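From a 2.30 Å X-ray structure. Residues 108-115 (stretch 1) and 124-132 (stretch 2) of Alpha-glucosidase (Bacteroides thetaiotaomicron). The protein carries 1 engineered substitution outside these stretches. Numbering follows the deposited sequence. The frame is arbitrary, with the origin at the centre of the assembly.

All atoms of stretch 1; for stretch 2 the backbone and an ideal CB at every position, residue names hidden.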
# COMPACT_ATOMS: atom_id res chain seq x y z
N GLY A 108 -5.56 -39.52 -4.27
CA GLY A 108 -6.98 -39.30 -4.04
C GLY A 108 -7.27 -38.15 -3.10
O GLY A 108 -8.42 -37.91 -2.74
N GLN A 109 -6.22 -37.45 -2.66
CA GLN A 109 -6.42 -36.30 -1.79
C GLN A 109 -6.92 -35.11 -2.61
O GLN A 109 -6.61 -34.98 -3.79
CB GLN A 109 -5.13 -35.95 -1.04
CG GLN A 109 -4.70 -37.06 -0.09
CD GLN A 109 -3.22 -37.04 0.21
OE1 GLN A 109 -2.39 -36.80 -0.67
NE2 GLN A 109 -2.87 -37.31 1.47
N LYS A 110 -7.76 -34.29 -1.98
CA LYS A 110 -8.52 -33.26 -2.67
C LYS A 110 -8.03 -31.84 -2.38
O LYS A 110 -7.55 -31.55 -1.28
CB LYS A 110 -10.01 -33.40 -2.33
CG LYS A 110 -10.62 -34.67 -2.91
CD LYS A 110 -12.09 -34.86 -2.56
CE LYS A 110 -12.61 -36.16 -3.20
NZ LYS A 110 -14.09 -36.30 -3.18
N LEU A 111 -8.15 -30.97 -3.38
CA LEU A 111 -7.78 -29.56 -3.25
C LEU A 111 -8.67 -28.68 -4.14
O LEU A 111 -8.87 -29.00 -5.30
CB LEU A 111 -6.30 -29.36 -3.60
CG LEU A 111 -5.77 -27.93 -3.78
CD1 LEU A 111 -5.61 -27.25 -2.44
CD2 LEU A 111 -4.45 -27.91 -4.54
N GLY A 112 -9.20 -27.59 -3.61
CA GLY A 112 -9.98 -26.68 -4.44
C GLY A 112 -9.18 -25.47 -4.93
O GLY A 112 -8.25 -25.03 -4.26
N VAL A 113 -9.53 -24.96 -6.10
CA VAL A 113 -8.99 -23.67 -6.58
C VAL A 113 -10.13 -22.78 -7.05
O VAL A 113 -10.93 -23.19 -7.88
CB VAL A 113 -7.96 -23.84 -7.73
CG1 VAL A 113 -7.27 -22.52 -8.04
CG2 VAL A 113 -6.94 -24.90 -7.39
N ILE A 114 -10.20 -21.57 -6.52
CA ILE A 114 -11.29 -20.64 -6.84
C ILE A 114 -10.77 -19.40 -7.53
O ILE A 114 -9.89 -18.71 -7.00
CB ILE A 114 -12.07 -20.21 -5.58
CG1 ILE A 114 -12.76 -21.40 -4.93
CG2 ILE A 114 -13.12 -19.16 -5.95
CD1 ILE A 114 -11.89 -22.15 -3.97
N PHE A 115 -11.35 -19.10 -8.69
CA PHE A 115 -11.04 -17.90 -9.46
C PHE A 115 -12.21 -16.92 -9.46
O PHE A 115 -13.33 -17.30 -9.77
CB PHE A 115 -10.70 -18.25 -10.92
CG PHE A 115 -9.57 -19.23 -11.07
CD1 PHE A 115 -9.80 -20.60 -11.02
CD2 PHE A 115 -8.27 -18.78 -11.27
CE1 PHE A 115 -8.76 -21.50 -11.17
CE2 PHE A 115 -7.22 -19.68 -11.42
CZ PHE A 115 -7.47 -21.04 -11.37
N UNK A 124 -7.45 -15.35 -7.01
CA UNK A 124 -7.65 -16.79 -6.87
C UNK A 124 -7.01 -17.35 -5.62
O UNK A 124 -6.02 -16.82 -5.13
CB UNK A 124 -7.09 -17.52 -8.10
N UNK A 125 -7.61 -18.41 -5.09
CA UNK A 125 -7.07 -19.01 -3.88
C UNK A 125 -7.30 -20.50 -3.84
O UNK A 125 -8.09 -21.04 -4.63
CB UNK A 125 -7.69 -18.36 -2.64
N UNK A 126 -6.59 -21.18 -2.96
CA UNK A 126 -6.78 -22.61 -2.76
C UNK A 126 -7.65 -22.88 -1.55
O UNK A 126 -7.61 -22.12 -0.57
CB UNK A 126 -5.43 -23.31 -2.60
N UNK A 127 -8.43 -23.95 -1.59
CA UNK A 127 -9.13 -24.43 -0.40
C UNK A 127 -8.69 -25.85 -0.08
O UNK A 127 -8.38 -26.63 -0.99
CB UNK A 127 -10.65 -24.37 -0.60
N UNK A 128 -8.64 -26.17 1.21
CA UNK A 128 -8.32 -27.52 1.67
C UNK A 128 -9.41 -28.00 2.62
O UNK A 128 -9.65 -27.38 3.65
CB UNK A 128 -6.95 -27.56 2.35
N UNK A 129 -10.06 -29.12 2.28
CA UNK A 129 -11.13 -29.66 3.12
C UNK A 129 -10.59 -30.52 4.26
O UNK A 129 -9.41 -30.87 4.25
CB UNK A 129 -12.10 -30.48 2.27
N UNK A 130 -11.43 -30.83 5.24
CA UNK A 130 -11.09 -31.85 6.23
C UNK A 130 -11.03 -33.22 5.54
O UNK A 130 -12.00 -33.64 4.92
CB UNK A 130 -12.11 -31.86 7.37
N UNK A 131 -9.90 -33.90 5.66
CA UNK A 131 -9.71 -35.18 4.97
C UNK A 131 -8.56 -35.99 5.57
O UNK A 131 -7.66 -35.43 6.20
CB UNK A 131 -9.45 -34.94 3.48
N UNK A 132 -8.62 -37.30 5.40
CA UNK A 132 -7.60 -38.20 5.92
C UNK A 132 -7.50 -38.21 7.44
O UNK A 132 -6.47 -38.58 8.00
CB UNK A 132 -6.24 -37.82 5.33

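Strand 124-128 runs antiparallel to strand 110-115, their N-to-C directions at 155°; being extended, it sends the side chains at 124 to 127 alternately to the face that carries Val-113 and Phe-115 and to the face that carries Ile-114.

At position 124, CA-to-CB points to the face of Val-113 and Phe-115, and the ideal CB lies 3.6 Å from CD2 of Phe-115. Any apolar side chain, branched or aromatic, would suit such neighbours. The residue is Phe-124. Its ring lies near parallel to that of Phe-115 but slid aside, centroids 5.6 Å apart, so the two barely overlap; CD2 of Phe-124 also comes within 4.4 Å of CG1 of Val-113.

Position 125 points to the face of Ile-114, but its ideal CB comes no closer than 4.9 Å to the O of Ile-114. Stretch 1 therefore asks little here, and many residues would do. Arg-125 pairs through its backbone: N of Ile-114 donates to O of Arg-125 at 2.9 Å, and N of Arg-125 to O of Ile-114 at 3.0 Å.

Position 126 returns to the face of Val-113, its ideal CB 3.9 Å from CD1 of Leu-111. An aliphatic or aromatic group could pack against both side chains. Tyr-126 does, with CD2 3.8 Å from CG2 of Val-113, while its hydroxyl is hydrogen-bonded elsewhere in the structure.

Position 127 lies opposite Gly-112, which leaves room for a side chain, with CD1 of Ile-114 4.2 Å from the ideal CB. A small or beta-branched residue would suit. In Thr-127, CG2 packs 3.4 Å from CD1 of Ile-114, and OG1 occupies the space beside Gly-112, where an ideal CB on the glycine would clash with it at 2.2 Å. Backbone hydrogen bonds run from N of Gly-112 to O of Thr-127 and from N of Thr-127 to O of Gly-112, each 2.9 Å.

At position 128 CA-to-CB points sideways, and an aliphatic chain long enough to bend back could reach Leu-111. Leu-128 does so, its CD2 3.6 Å from CD1 of Leu-111.

Position 129 points toward stretch 1, and its phi of -83° admits proline among others; Pro-129 places CD 3.7 Å from O of Lys-110. Position 130, out of reach, is His-130.

Position 131 points toward N and O of Lys-110, which no backbone atom of stretch 2 engages; a long amide could serve both. Gln-131 does, accepting from N of Lys-110 through OE1 at 2.9 Å and donating through NE2 to O of Lys-110 at 3.0 Å.

Position 132 has a positive phi of 63°, which favours glycine, and is Gly-132.

Stretch 2, residues 124-132: FRYTLPHQG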
# COMPACT_ATOMS: atom_id res chain seq x y z
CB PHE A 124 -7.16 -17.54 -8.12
CG PHE A 124 -5.67 -17.64 -8.25
CD1 PHE A 124 -4.95 -16.65 -8.90
CD2 PHE A 124 -4.98 -18.75 -7.77
CE1 PHE A 124 -3.59 -16.75 -9.04
CE2 PHE A 124 -3.61 -18.85 -7.90
CZ PHE A 124 -2.92 -17.85 -8.54
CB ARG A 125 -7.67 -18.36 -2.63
CG ARG A 125 -9.14 -18.66 -2.40
CD ARG A 125 -9.55 -18.33 -0.97
NE ARG A 125 -11.00 -18.43 -0.80
CZ ARG A 125 -11.67 -18.00 0.26
NH1 ARG A 125 -11.04 -17.42 1.27
NH2 ARG A 125 -12.99 -18.14 0.30
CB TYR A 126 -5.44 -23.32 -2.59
CG TYR A 126 -4.42 -23.04 -3.67
CD1 TYR A 126 -3.49 -22.03 -3.52
CD2 TYR A 126 -4.39 -23.79 -4.84
CE1 TYR A 126 -2.55 -21.77 -4.49
CE2 TYR A 126 -3.46 -23.54 -5.83
CZ TYR A 126 -2.54 -22.52 -5.65
OH TYR A 126 -1.59 -22.25 -6.61
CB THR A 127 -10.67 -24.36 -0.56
OG1 THR A 127 -11.08 -25.11 -1.72
CG2 THR A 127 -11.14 -22.92 -0.70
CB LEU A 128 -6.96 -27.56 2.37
CG LEU A 128 -5.69 -27.31 1.56
CD1 LEU A 128 -4.60 -26.86 2.49
CD2 LEU A 128 -5.28 -28.59 0.84
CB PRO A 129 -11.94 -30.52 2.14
CG PRO A 129 -10.89 -31.02 1.19
CD PRO A 129 -9.88 -29.90 1.05
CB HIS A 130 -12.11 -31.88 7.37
CG HIS A 130 -11.73 -32.80 8.49
ND1 HIS A 130 -11.86 -34.17 8.41
CD2 HIS A 130 -11.26 -32.54 9.73
CE1 HIS A 130 -11.46 -34.71 9.55
NE2 HIS A 130 -11.10 -33.74 10.37
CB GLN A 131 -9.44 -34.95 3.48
CG GLN A 131 -8.06 -34.38 3.18
CD GLN A 131 -7.86 -34.07 1.71
OE1 GLN A 131 -8.14 -34.92 0.85
NE2 GLN A 131 -7.39 -32.87 1.41
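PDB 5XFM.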